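Local coordinates for protein 11R-lipoxygenase (Gersemia fruticosa, PDB 3VF1) that probably acts as an iron-dependent dioxygenase that adds molecular oxygen to polyunsaturated fatty acids, under regulation by calcium, at residues Val567-Thr570 against Cys571-His575; Thr391-Leu394 against Arg395-Met399; Trp686-Pro689 against Gly690-Pro693; Thr638-Phe641 against Leu642-Ala646; Leu420-Pro423 against His424-Ile428. All coordinates share one frame; numbering follows the deposited sequence.

Interaction 1 (Val567-Thr570 against Cys571-His575); sequences VVFT and CSCQH. With FE2 (Fe (II) ion), chain E.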
loop_
_atom_site.group_PDB
_atom_site.type_symbol
_atom_site.label_atom_id
_atom_site.label_comp_id
_atom_site.label_asym_id
_atom_site.label_seq_id
_atom_site.Cartn_x
_atom_site.Cartn_y
_atom_site.Cartn_z
ATOM N N VAL A 567 2.416 10.489 -1.187
ATOM C CA VAL A 567 1.179 9.717 -1.164
ATOM C C VAL A 567 1.084 8.778 -2.364
ATOM O O VAL A 567 0.814 7.588 -2.212
ATOM C CB VAL A 567 -0.058 10.636 -1.146
ATOM C CG1 VAL A 567 -1.337 9.813 -1.232
ATOM C CG2 VAL A 567 -0.063 11.494 0.106
ATOM N N VAL A 568 1.303 9.320 -3.558
ATOM C CA VAL A 568 1.197 8.533 -4.781
ATOM C C VAL A 568 2.232 7.411 -4.800
ATOM O O VAL A 568 1.943 6.290 -5.222
ATOM C CB VAL A 568 1.385 9.415 -6.036
ATOM C CG1 VAL A 568 1.444 8.555 -7.293
ATOM C CG2 VAL A 568 0.264 10.435 -6.140
ATOM N N PHE A 569 3.440 7.717 -4.338
ATOM C CA PHE A 569 4.522 6.740 -4.329
ATOM C C PHE A 569 4.255 5.614 -3.336
ATOM O O PHE A 569 4.503 4.449 -3.631
ATOM C CB PHE A 569 5.848 7.419 -3.989
ATOM C CG PHE A 569 7.002 6.466 -3.879
ATOM C CD1 PHE A 569 7.753 6.135 -4.995
ATOM C CD2 PHE A 569 7.334 5.897 -2.661
ATOM C CE1 PHE A 569 8.813 5.257 -4.899
ATOM C CE2 PHE A 569 8.396 5.016 -2.559
ATOM C CZ PHE A 569 9.136 4.697 -3.678
ATOM N N THR A 570 3.747 5.968 -2.160
ATOM C CA THR A 570 3.511 4.990 -1.102
ATOM C C THR A 570 2.319 4.091 -1.417
ATOM O O THR A 570 2.340 2.893 -1.125
ATOM C CB THR A 570 3.277 5.676 0.258
ATOM O OG1 THR A 570 4.454 6.392 0.644
ATOM C CG2 THR A 570 2.944 4.648 1.332
ATOM N N CYS A 571 1.278 4.669 -2.008
ATOM C CA CYS A 571 0.070 3.915 -2.325
ATOM C C CYS A 571 0.289 2.958 -3.495
ATOM O O CYS A 571 -0.413 1.952 -3.621
ATOM C CB CYS A 571 -1.085 4.863 -2.649
ATOM S SG CYS A 571 -1.678 5.834 -1.247
ATOM N N SER A 572 1.259 3.270 -4.348
ATOM C CA SER A 572 1.522 2.449 -5.525
ATOM C C SER A 572 2.801 1.622 -5.389
ATOM O O SER A 572 2.741 0.406 -5.204
ATOM C CB SER A 572 1.584 3.320 -6.786
ATOM O OG SER A 572 2.604 4.300 -6.695
ATOM N N CYS A 573 3.950 2.285 -5.476
ATOM C CA CYS A 573 5.236 1.594 -5.540
ATOM C C CYS A 573 5.621 0.914 -4.226
ATOM O O CYS A 573 5.844 -0.297 -4.193
ATOM C CB CYS A 573 6.335 2.573 -5.958
ATOM S SG CYS A 573 6.123 3.238 -7.616
ATOM N N GLN A 574 5.704 1.690 -3.151
ATOM C CA GLN A 574 6.150 1.156 -1.870
ATOM C C GLN A 574 5.322 -0.058 -1.469
ATOM O O GLN A 574 5.872 -1.102 -1.125
ATOM C CB GLN A 574 6.070 2.221 -0.778
ATOM C CG GLN A 574 6.657 1.781 0.559
ATOM C CD GLN A 574 8.152 1.510 0.492
ATOM O OE1 GLN A 574 8.780 1.670 -0.555
ATOM N NE2 GLN A 574 8.728 1.099 1.614
ATOM N N HIS A 575 4.001 0.078 -1.513
ATOM C CA HIS A 575 3.125 -1.028 -1.147
ATOM C C HIS A 575 3.404 -2.247 -2.017
ATOM O O HIS A 575 3.445 -3.371 -1.526
ATOM C CB HIS A 575 1.654 -0.637 -1.271
ATOM C CG HIS A 575 0.714 -1.759 -0.966
ATOM N ND1 HIS A 575 0.043 -2.457 -1.948
ATOM C CD2 HIS A 575 0.347 -2.320 0.211
ATOM C CE1 HIS A 575 -0.705 -3.391 -1.388
ATOM N NE2 HIS A 575 -0.539 -3.330 -0.078
HETATM FE FE FE2 E . -1.227 -4.695 1.450
HETATM O O HOH W 1 -1.943 -6.925 1.599
#
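The backbone of helix 557-579 widens between V567-T570 and C571-H575: C571 N still bonds to V567 O four residues back, whereas Q574 N and H575 N reach five residues back to F569 O and T570 O. At the changeover F569 O takes a fairly straight bond from Q574 N (3.0 Å, 165° at the hydrogen) and a weak, bent one from C573 N. S572 adds a bond at the widened turn, its hydroxyl OG donating to V568 O at 2.6 Å, where its own backbone N bonds only weakly. With CG anti to the backbone N (chi1 177°), F569 lays its ring against the next turn. C573 CB stands over one face, toward the rim and 4.1 Å from the centroid of the F569 ring, while C573 SG makes an oblique sulfur-aromatic contact. The Q574 amide lies 28° from the ring plane, with OE1 3.9 Å from F569 CE2; that OE1 is held by the hydroxyl of Y492, and W500 meets the phenyl ring edge-to-face. Replacing F569 with an alanine would probably open a gap toward helix 491-514, leaving C573 and W500 without the ring they pack on. Elsewhere on the helix V567 CG1 rests on C571 SG (4.0 Å). H575 extends away from the preceding turn, and its NE2 binds the iron at 2.2 Å. A wide, pi-type turn leading into a metal-binding histidine belongs to the central iron-binding helix of lipoxygenases, where H392, H397, N579 and the terminal carboxylate of I698 complete the protein ligands.

Interaction 2 (Thr391-Leu394 against Arg395-Met399); sequences THLL and RCHLM. With FE2 (Fe (II) ion), chain E.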
loop_
_atom_site.group_PDB
_atom_site.type_symbol
_atom_site.label_atom_id
_atom_site.label_comp_id
_atom_site.label_asym_id
_atom_site.label_seq_id
_atom_site.Cartn_x
_atom_site.Cartn_y
_atom_site.Cartn_z
ATOM N N THR A 391 6.507 -2.223 8.341
ATOM C CA THR A 391 6.802 -1.893 6.951
ATOM C C THR A 391 5.562 -1.972 6.068
ATOM O O THR A 391 5.365 -1.132 5.191
ATOM C CB THR A 391 7.879 -2.822 6.367
ATOM O OG1 THR A 391 9.066 -2.738 7.165
ATOM C CG2 THR A 391 8.200 -2.431 4.929
ATOM N N HIS A 392 4.728 -2.981 6.294
ATOM C CA HIS A 392 3.563 -3.190 5.441
ATOM C C HIS A 392 2.305 -2.529 5.989
ATOM O O HIS A 392 1.833 -1.540 5.438
ATOM C CB HIS A 392 3.311 -4.682 5.223
ATOM C CG HIS A 392 2.115 -4.971 4.370
ATOM N ND1 HIS A 392 1.146 -5.882 4.728
ATOM C CD2 HIS A 392 1.727 -4.460 3.176
ATOM C CE1 HIS A 392 0.215 -5.925 3.792
ATOM N NE2 HIS A 392 0.544 -5.071 2.839
ATOM N N LEU A 393 1.761 -3.070 7.073
ATOM C CA LEU A 393 0.475 -2.600 7.585
ATOM C C LEU A 393 0.509 -1.137 8.028
ATOM O O LEU A 393 -0.263 -0.322 7.530
ATOM C CB LEU A 393 -0.009 -3.499 8.725
ATOM C CG LEU A 393 -0.437 -4.902 8.283
ATOM C CD1 LEU A 393 -0.809 -5.767 9.480
ATOM C CD2 LEU A 393 -1.598 -4.828 7.302
ATOM N N LEU A 394 1.396 -0.798 8.955
ATOM C CA LEU A 394 1.442 0.566 9.474
ATOM C C LEU A 394 1.864 1.582 8.416
ATOM O O LEU A 394 1.110 2.498 8.086
ATOM C CB LEU A 394 2.389 0.666 10.670
ATOM C CG LEU A 394 2.573 2.095 11.194
ATOM C CD1 LEU A 394 1.239 2.680 11.638
ATOM C CD2 LEU A 394 3.584 2.142 12.330
ATOM N N ARG A 395 3.070 1.415 7.884
ATOM C CA ARG A 395 3.688 2.450 7.063
ATOM C C ARG A 395 3.097 2.572 5.656
ATOM O O ARG A 395 3.388 3.533 4.945
ATOM C CB ARG A 395 5.202 2.233 6.994
ATOM C CG ARG A 395 5.917 2.549 8.298
ATOM C CD ARG A 395 7.429 2.434 8.166
ATOM N NE ARG A 395 7.980 3.394 7.212
ATOM C CZ ARG A 395 8.233 4.672 7.485
ATOM N NH1 ARG A 395 7.978 5.171 8.689
ATOM N NH2 ARG A 395 8.738 5.461 6.547
ATOM N N CYS A 396 2.275 1.608 5.253
ATOM C CA CYS A 396 1.576 1.703 3.972
ATOM C C CYS A 396 0.068 1.827 4.172
ATOM O O CYS A 396 -0.524 2.857 3.847
ATOM C CB CYS A 396 1.881 0.495 3.077
ATOM S SG CYS A 396 3.560 0.445 2.408
ATOM N N HIS A 397 -0.548 0.779 4.705
ATOM C CA HIS A 397 -1.999 0.744 4.852
ATOM C C HIS A 397 -2.521 1.859 5.761
ATOM O O HIS A 397 -3.302 2.705 5.323
ATOM C CB HIS A 397 -2.455 -0.622 5.377
ATOM C CG HIS A 397 -2.457 -1.700 4.337
ATOM N ND1 HIS A 397 -3.617 -2.281 3.872
ATOM C CD2 HIS A 397 -1.443 -2.299 3.669
ATOM C CE1 HIS A 397 -3.318 -3.194 2.965
ATOM N NE2 HIS A 397 -2.005 -3.224 2.823
ATOM N N LEU A 398 -2.093 1.863 7.018
ATOM C CA LEU A 398 -2.657 2.773 8.012
ATOM C C LEU A 398 -2.212 4.227 7.834
ATOM O O LEU A 398 -3.003 5.146 8.034
ATOM C CB LEU A 398 -2.320 2.290 9.425
ATOM C CG LEU A 398 -2.826 0.886 9.773
ATOM C CD1 LEU A 398 -2.558 0.564 11.235
ATOM C CD2 LEU A 398 -4.309 0.741 9.459
ATOM N N MET A 399 -0.956 4.439 7.459
ATOM C CA MET A 399 -0.427 5.795 7.319
ATOM C C MET A 399 -0.997 6.527 6.103
ATOM O O MET A 399 -0.972 7.756 6.046
ATOM C CB MET A 399 1.103 5.770 7.241
ATOM C CG MET A 399 1.789 5.596 8.592
ATOM S SD MET A 399 1.617 7.042 9.662
ATOM C CE MET A 399 2.679 8.224 8.833
HETATM FE FE FE2 E . -1.227 -4.695 1.450
HETATM O O HOH W 1 -1.943 -6.925 1.599
#
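H392 and H397 grip the same iron through their NE2 atoms, at 2.3 Å for H392 NE2 and 2.2 Å for H397 NE2. A water also bound to the metal lies in the plane of the H392 ring, at its edge. The imidazoles form an offset edge-to-face pair, the edge of H397 turned toward the face of H392 with planes 79° apart. Their NE2 atoms are 3.1 Å from each other because both point at the metal, not through any bond between them. Different torsions bring the two together: CG of H392 is anti to its backbone N (chi1 179°), that of H397 anti to its carbonyl carbon (chi1 -77°). One shell out, L393 CD2 covers a face of the H397 ring. The backbone beneath is wide: L398 N bonds to L393 O and M399 N to L394 O, both five residues back, while H392 O receives only weak bonds from C396 N and H397 N. On the side of L394, its CD1 packs on L398 CB at 4.2 Å and on M399 CG. Two histidines five residues apart on a pi-type stretch of helix form the familiar lipoxygenase iron motif, completed by H575, N579 and I698.

Interaction 3 (Trp686-Pro689 against Gly690-Pro693); sequences WLIP and GHVP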
loop_
_atom_site.group_PDB
_atom_site.type_symbol
_atom_site.label_atom_id
_atom_site.label_comp_id
_atom_site.label_asym_id
_atom_site.label_seq_id
_atom_site.Cartn_x
_atom_site.Cartn_y
_atom_site.Cartn_z
ATOM N N TRP A 686 9.567 -6.449 -8.764
ATOM C CA TRP A 686 8.416 -5.983 -8.001
ATOM C C TRP A 686 8.113 -4.499 -8.202
ATOM O O TRP A 686 7.070 -4.015 -7.766
ATOM C CB TRP A 686 8.626 -6.290 -6.518
ATOM C CG TRP A 686 9.048 -7.701 -6.298
ATOM C CD1 TRP A 686 10.249 -8.134 -5.818
ATOM C CD2 TRP A 686 8.282 -8.875 -6.580
ATOM N NE1 TRP A 686 10.275 -9.509 -5.775
ATOM C CE2 TRP A 686 9.079 -9.987 -6.239
ATOM C CE3 TRP A 686 6.998 -9.096 -7.085
ATOM C CZ2 TRP A 686 8.632 -11.296 -6.383
ATOM C CZ3 TRP A 686 6.555 -10.398 -7.228
ATOM C CH2 TRP A 686 7.370 -11.480 -6.877
ATOM N N LEU A 687 9.016 -3.782 -8.862
ATOM C CA LEU A 687 8.803 -2.364 -9.132
ATOM C C LEU A 687 8.761 -2.069 -10.628
ATOM O O LEU A 687 8.896 -0.923 -11.046
ATOM C CB LEU A 687 9.875 -1.515 -8.443
ATOM C CG LEU A 687 9.696 -1.353 -6.931
ATOM C CD1 LEU A 687 10.820 -0.514 -6.350
ATOM C CD2 LEU A 687 8.343 -0.731 -6.610
ATOM N N ILE A 688 8.574 -3.107 -11.434
ATOM C CA ILE A 688 8.265 -2.912 -12.841
ATOM C C ILE A 688 6.893 -2.253 -12.906
ATOM O O ILE A 688 5.918 -2.813 -12.410
ATOM C CB ILE A 688 8.240 -4.243 -13.607
ATOM C CG1 ILE A 688 9.652 -4.821 -13.700
ATOM C CG2 ILE A 688 7.661 -4.048 -15.001
ATOM C CD1 ILE A 688 9.708 -6.215 -14.295
ATOM N N PRO A 689 6.814 -1.052 -13.504
ATOM C CA PRO A 689 5.573 -0.265 -13.499
ATOM C C PRO A 689 4.336 -1.081 -13.859
ATOM O O PRO A 689 3.289 -0.911 -13.235
ATOM C CB PRO A 689 5.838 0.807 -14.559
ATOM C CG PRO A 689 7.315 0.980 -14.547
ATOM C CD PRO A 689 7.887 -0.380 -14.259
ATOM N N GLY A 690 4.461 -1.958 -14.849
ATOM C CA GLY A 690 3.352 -2.794 -15.273
ATOM C C GLY A 690 2.902 -3.793 -14.223
ATOM O O GLY A 690 1.845 -4.410 -14.359
ATOM N N HIS A 691 3.706 -3.961 -13.177
ATOM C CA HIS A 691 3.379 -4.875 -12.085
ATOM C C HIS A 691 2.932 -4.132 -10.824
ATOM O O HIS A 691 2.545 -4.760 -9.839
ATOM C CB HIS A 691 4.588 -5.749 -11.735
ATOM C CG HIS A 691 5.027 -6.661 -12.839
ATOM N ND1 HIS A 691 5.984 -7.635 -12.658
ATOM C CD2 HIS A 691 4.645 -6.744 -14.137
ATOM C CE1 HIS A 691 6.172 -8.284 -13.795
ATOM N NE2 HIS A 691 5.373 -7.762 -14.707
ATOM N N VAL A 692 2.989 -2.802 -10.853
ATOM C CA VAL A 692 2.690 -1.993 -9.672
ATOM C C VAL A 692 1.277 -1.420 -9.730
ATOM O O VAL A 692 1.001 -0.541 -10.543
ATOM C CB VAL A 692 3.679 -0.816 -9.538
ATOM C CG1 VAL A 692 3.359 0.015 -8.308
ATOM C CG2 VAL A 692 5.112 -1.323 -9.488
ATOM N N PRO A 693 0.375 -1.909 -8.866
ATOM C CA PRO A 693 -0.984 -1.355 -8.830
ATOM C C PRO A 693 -0.979 0.130 -8.491
ATOM O O PRO A 693 -0.021 0.617 -7.892
ATOM C CB PRO A 693 -1.664 -2.153 -7.712
ATOM C CG PRO A 693 -0.869 -3.399 -7.588
ATOM C CD PRO A 693 0.542 -3.009 -7.903
#
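The I688 carbonyl and the V692 side chain make the tight part of this turn; the I688 and H691 side chains lie on its looser, outer side. Two successive bonds close the chain in 3-10 fashion: H691 N to I688 O at 2.6 Å, and V692 N to P689 O at 3.1 Å. V692 N stands 67° out of the P689 carbonyl plane, so the bond is not on a lone pair, and H691 N likewise lies above the plane of the I688 carbonyl. V692 is the side chain driven into the turn. Its CG2, anti to its own carbonyl carbon, presses 3.4 Å from I688 O and 3.7 Å from W686 O, and it also touches L687 at CA, so one methyl fills the concave side of the bend from W686 to I688. Outside, G690 and H691 are exposed. There the I688 and H691 side chains run side by side in the same direction. I688 CB lies over a face of the imidazole, 4.2 Å from the centroid of the H691 ring and close to its normal, a CH-pi contact; farther along, I688 CD1 reaches H691 CE1 at 4.1 Å. H691 ND1 makes a weak bond to T685 O. On the buried side L687 packs on C573 and A577 of helix 557-579 and on Y492 and L499 of helix 491-514, V692 on S572 and A576 of helix 557-579, and P689 on L666 and T670 of helix 653-676. Partly exposed I688 touches I673 of that last helix.

Interaction 4 (Thr638-Phe641 against Leu642-Ala646); sequences TEKF and LGDYA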
loop_
_atom_site.group_PDB
_atom_site.type_symbol
_atom_site.label_atom_id
_atom_site.label_comp_id
_atom_site.label_asym_id
_atom_site.label_seq_id
_atom_site.Cartn_x
_atom_site.Cartn_y
_atom_site.Cartn_z
ATOM N N THR A 638 -9.123 -7.004 -13.118
ATOM C CA THR A 638 -9.553 -5.636 -13.383
ATOM C C THR A 638 -8.524 -4.611 -12.911
ATOM O O THR A 638 -8.581 -3.446 -13.302
ATOM C CB THR A 638 -10.887 -5.328 -12.679
ATOM O OG1 THR A 638 -10.685 -5.289 -11.261
ATOM C CG2 THR A 638 -11.930 -6.384 -13.017
ATOM N N GLU A 639 -7.590 -5.047 -12.069
ATOM C CA GLU A 639 -6.609 -4.145 -11.470
ATOM C C GLU A 639 -5.987 -3.216 -12.508
ATOM O O GLU A 639 -5.681 -3.632 -13.628
ATOM C CB GLU A 639 -5.503 -4.938 -10.770
ATOM C CG GLU A 639 -5.231 -4.494 -9.344
ATOM C CD GLU A 639 -6.341 -4.895 -8.387
ATOM O OE1 GLU A 639 -6.405 -6.088 -8.015
ATOM O OE2 GLU A 639 -7.151 -4.020 -8.011
ATOM N N LYS A 640 -5.803 -1.958 -12.122
ATOM C CA LYS A 640 -5.172 -0.965 -12.983
ATOM C C LYS A 640 -3.795 -0.618 -12.436
ATOM O O LYS A 640 -3.666 -0.169 -11.298
ATOM C CB LYS A 640 -6.039 0.294 -13.068
ATOM C CG LYS A 640 -7.414 0.053 -13.671
ATOM C CD LYS A 640 -7.322 -0.297 -15.150
ATOM C CE LYS A 640 -8.546 -1.062 -15.626
ATOM N NZ LYS A 640 -9.825 -0.375 -15.298
ATOM N N PHE A 641 -2.769 -0.827 -13.253
ATOM C CA PHE A 641 -1.393 -0.653 -12.809
ATOM C C PHE A 641 -0.897 0.774 -13.025
ATOM O O PHE A 641 -1.567 1.587 -13.659
ATOM C CB PHE A 641 -0.486 -1.670 -13.501
ATOM C CG PHE A 641 -0.815 -3.095 -13.152
ATOM C CD1 PHE A 641 -0.471 -3.610 -11.914
ATOM C CD2 PHE A 641 -1.479 -3.911 -14.051
ATOM C CE1 PHE A 641 -0.777 -4.914 -11.580
ATOM C CE2 PHE A 641 -1.788 -5.219 -13.724
ATOM C CZ PHE A 641 -1.437 -5.720 -12.487
ATOM N N LEU A 642 0.282 1.067 -12.487
ATOM C CA LEU A 642 0.779 2.437 -12.417
ATOM C C LEU A 642 0.754 3.136 -13.770
ATOM O O LEU A 642 1.362 2.670 -14.735
ATOM C CB LEU A 642 2.201 2.459 -11.852
ATOM C CG LEU A 642 2.741 3.848 -11.512
ATOM C CD1 LEU A 642 1.868 4.525 -10.459
ATOM C CD2 LEU A 642 4.183 3.761 -11.039
ATOM N N GLY A 643 0.046 4.261 -13.830
ATOM C CA GLY A 643 -0.020 5.060 -15.040
ATOM C C GLY A 643 -1.255 4.774 -15.873
ATOM O O GLY A 643 -1.671 5.605 -16.678
ATOM N N ASP A 644 -1.842 3.597 -15.684
ATOM C CA ASP A 644 -3.052 3.223 -16.407
ATOM C C ASP A 644 -4.271 3.866 -15.759
ATOM O O ASP A 644 -4.841 3.325 -14.813
ATOM C CB ASP A 644 -3.212 1.702 -16.440
ATOM C CG ASP A 644 -4.499 1.267 -17.113
ATOM O OD1 ASP A 644 -5.050 2.050 -17.914
ATOM O OD2 ASP A 644 -4.956 0.137 -16.844
ATOM N N TYR A 645 -4.663 5.024 -16.280
ATOM C CA TYR A 645 -5.792 5.775 -15.744
ATOM C C TYR A 645 -7.008 5.639 -16.654
ATOM O O TYR A 645 -7.419 6.600 -17.302
ATOM C CB TYR A 645 -5.417 7.250 -15.601
ATOM C CG TYR A 645 -4.326 7.518 -14.588
ATOM C CD1 TYR A 645 -4.428 7.045 -13.284
ATOM C CD2 TYR A 645 -3.192 8.240 -14.935
ATOM C CE1 TYR A 645 -3.432 7.292 -12.353
ATOM C CE2 TYR A 645 -2.191 8.490 -14.012
ATOM C CZ TYR A 645 -2.317 8.013 -12.725
ATOM O OH TYR A 645 -1.323 8.261 -11.806
ATOM N N ALA A 646 -7.579 4.440 -16.703
ATOM C CA ALA A 646 -8.732 4.179 -17.557
ATOM C C ALA A 646 -9.967 4.915 -17.052
ATOM O O ALA A 646 -10.770 5.411 -17.842
ATOM C CB ALA A 646 -9.003 2.686 -17.636
HETATM O O HOH W 2 -3.005 -1.590 -15.946
#
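F641 and D644 close a type II beta turn through the backbone, D644 N donating to F641 O at 2.9 Å with 153° at the hydrogen. G643 occupies the turn position with positive phi (97°), where a side chain would jam against the carbonyl O of L642, so the geometry calls for glycine. A water makes the second link: F641 N gives it a hydrogen at 2.8 Å, and it donates in turn to D644 OD2, also at 2.8 Å. D644 presents its carboxylate to this water because CG stands anti to the backbone N (chi1 177°), directed back across the turn. Electrostatic contact is slighter. K640 NZ lies 5.1 Å from D644 OD2, too far for a salt bridge though the opposite charges may still attract, and it makes a long, weak pair with D647. In van der Waals contact, the aliphatic part of the bent K640 chain crosses D644 obliquely, and its NZ comes 3.9 Å from A646 CB. The loop lies between helices 619-632 and 653-676 in sequence and bonds through the backbones of K640 and L642 to N694 and V692 of the C-terminal segment. L642 points into the core onto L666 of helix 653-676, H424 of helix 416-425, and S572 and C573 of helix 557-579; Y645 packs on M659, F662 and P423.

Interaction 5 (Leu420-Pro423 against His424-Ile428); sequences LLYP and HTKGI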
loop_
_atom_site.group_PDB
_atom_site.type_symbol
_atom_site.label_atom_id
_atom_site.label_comp_id
_atom_site.label_asym_id
_atom_site.label_seq_id
_atom_site.Cartn_x
_atom_site.Cartn_y
_atom_site.Cartn_z
ATOM N N LEU A 420 -6.419 13.881 -9.015
ATOM C CA LEU A 420 -5.065 13.344 -9.017
ATOM C C LEU A 420 -4.947 12.121 -8.113
ATOM O O LEU A 420 -4.414 11.088 -8.516
ATOM C CB LEU A 420 -4.076 14.415 -8.556
ATOM C CG LEU A 420 -2.607 13.987 -8.507
ATOM C CD1 LEU A 420 -2.079 13.703 -9.907
ATOM C CD2 LEU A 420 -1.763 15.042 -7.813
ATOM N N LEU A 421 -5.451 12.246 -6.889
ATOM C CA LEU A 421 -5.271 11.217 -5.873
ATOM C C LEU A 421 -6.275 10.075 -5.985
ATOM O O LEU A 421 -6.020 8.974 -5.498
ATOM C CB LEU A 421 -5.380 11.835 -4.479
ATOM C CG LEU A 421 -4.319 12.872 -4.109
ATOM C CD1 LEU A 421 -4.554 13.390 -2.699
ATOM C CD2 LEU A 421 -2.927 12.279 -4.242
ATOM N N TYR A 422 -7.412 10.329 -6.623
ATOM C CA TYR A 422 -8.511 9.369 -6.611
ATOM C C TYR A 422 -8.078 7.947 -6.974
ATOM O O TYR A 422 -8.358 7.007 -6.231
ATOM C CB TYR A 422 -9.647 9.814 -7.534
ATOM C CG TYR A 422 -10.837 8.886 -7.471
ATOM C CD1 TYR A 422 -11.742 8.965 -6.424
ATOM C CD2 TYR A 422 -11.047 7.922 -8.448
ATOM C CE1 TYR A 422 -12.826 8.118 -6.352
ATOM C CE2 TYR A 422 -12.132 7.068 -8.385
ATOM C CZ TYR A 422 -13.019 7.172 -7.334
ATOM O OH TYR A 422 -14.100 6.326 -7.263
ATOM N N PRO A 423 -7.394 7.779 -8.115
ATOM C CA PRO A 423 -7.021 6.420 -8.526
ATOM C C PRO A 423 -6.005 5.764 -7.592
ATOM O O PRO A 423 -5.876 4.539 -7.597
ATOM C CB PRO A 423 -6.411 6.626 -9.917
ATOM C CG PRO A 423 -5.964 8.044 -9.936
ATOM C CD PRO A 423 -6.933 8.796 -9.078
ATOM N N HIS A 424 -5.305 6.566 -6.797
ATOM C CA HIS A 424 -4.240 6.051 -5.941
ATOM C C HIS A 424 -4.710 5.729 -4.523
ATOM O O HIS A 424 -4.076 4.939 -3.825
ATOM C CB HIS A 424 -3.085 7.047 -5.896
ATOM C CG HIS A 424 -2.444 7.279 -7.226
ATOM N ND1 HIS A 424 -1.723 6.305 -7.882
ATOM C CD2 HIS A 424 -2.419 8.368 -8.028
ATOM C CE1 HIS A 424 -1.281 6.785 -9.030
ATOM N NE2 HIS A 424 -1.689 8.036 -9.143
ATOM N N THR A 425 -5.813 6.337 -4.103
ATOM C CA THR A 425 -6.359 6.091 -2.771
ATOM C C THR A 425 -7.552 5.146 -2.846
ATOM O O THR A 425 -8.194 4.855 -1.839
ATOM C CB THR A 425 -6.808 7.397 -2.089
ATOM O OG1 THR A 425 -7.857 8.009 -2.852
ATOM C CG2 THR A 425 -5.638 8.361 -1.953
ATOM N N LYS A 426 -7.839 4.665 -4.049
ATOM C CA LYS A 426 -8.990 3.802 -4.271
ATOM C C LYS A 426 -8.832 2.468 -3.547
ATOM O O LYS A 426 -7.841 1.762 -3.738
ATOM C CB LYS A 426 -9.173 3.557 -5.769
ATOM C CG LYS A 426 -10.595 3.213 -6.168
ATOM C CD LYS A 426 -10.691 2.897 -7.651
ATOM C CE LYS A 426 -12.104 2.506 -8.042
ATOM N NZ LYS A 426 -12.175 1.978 -9.433
ATOM N N GLY A 427 -9.809 2.135 -2.708
ATOM C CA GLY A 427 -9.866 0.827 -2.082
ATOM C C GLY A 427 -9.188 0.721 -0.728
ATOM O O GLY A 427 -9.302 -0.307 -0.061
ATOM N N ILE A 428 -8.487 1.770 -0.310
ATOM C CA ILE A 428 -7.717 1.708 0.930
ATOM C C ILE A 428 -8.615 1.667 2.166
ATOM O O ILE A 428 -8.295 0.997 3.146
ATOM C CB ILE A 428 -6.719 2.882 1.050
ATOM C CG1 ILE A 428 -5.719 2.604 2.177
ATOM C CG2 ILE A 428 -7.452 4.195 1.284
ATOM C CD1 ILE A 428 -4.574 3.591 2.242
#
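L420 turns its carbonyl O toward the H424 ring, meeting CD2 at the edge and near the ring plane, 3.4 Å away. L421 supplies the main acceptor of the turn. Its O takes H424 N at 2.8 Å from above the carbonyl plane, and T425 N at 3.0 Å, nearly in line with the C=O but with its N-H bent. T425 OG1 adds a weak bond to that same oxygen: chi1 of 62° sets the hydroxyl between backbone N and carbonyl carbon. Y422 O takes a weak bond from T425 N; the Y422 ring lies obliquely to the extended K426 chain, with K426 CE 4.4 Å from the Y422 OH. P423, with no N-H to give to the preceding turn, marks a kink, and its CG packs on H424 CD2 at 4.0 Å. The imidazole of H424 bonds on both sides, through NE2 to the Y645 hydroxyl and through ND1 to the carbonyl of N694. A leucine in place of H424 would probably leave Y645 OH and N694 O without these mates and loosen the tie between helix 416-425 and the C-terminal segment. Beyond T425 a type II turn runs to I428, with G427, at positive phi, in the N-cap position of helix 428-438. The whole is a proline-kinked helix end joined by that turn to the next helix, within the alpha-helical lipoxygenase domain.

In the fold
Interactions 1 and 2 meet at the iron, where H575 NE2 lies 3.3 Å from H397 NE2 and 3.6 Å from H392 NE2; they share the metal-bound water. Interactions 3, 4 and 5 each touch the 567-575 stretch of the helix. Interaction 3 packs V692 on S572, with the V692 side chain about 12 Å from the iron. It is joined to interaction 4 by a probable hydrogen bond, L642 N to V692 O at 2.6 Å. Interaction 4 reaches interaction 5 through Y645 OH and H424 NE2, 2.7 Å apart. Interaction 5 returns to the metal helices, C571 CB lying 3.2 Å from H424 O and I428 CD1 3.4 Å from H397 O.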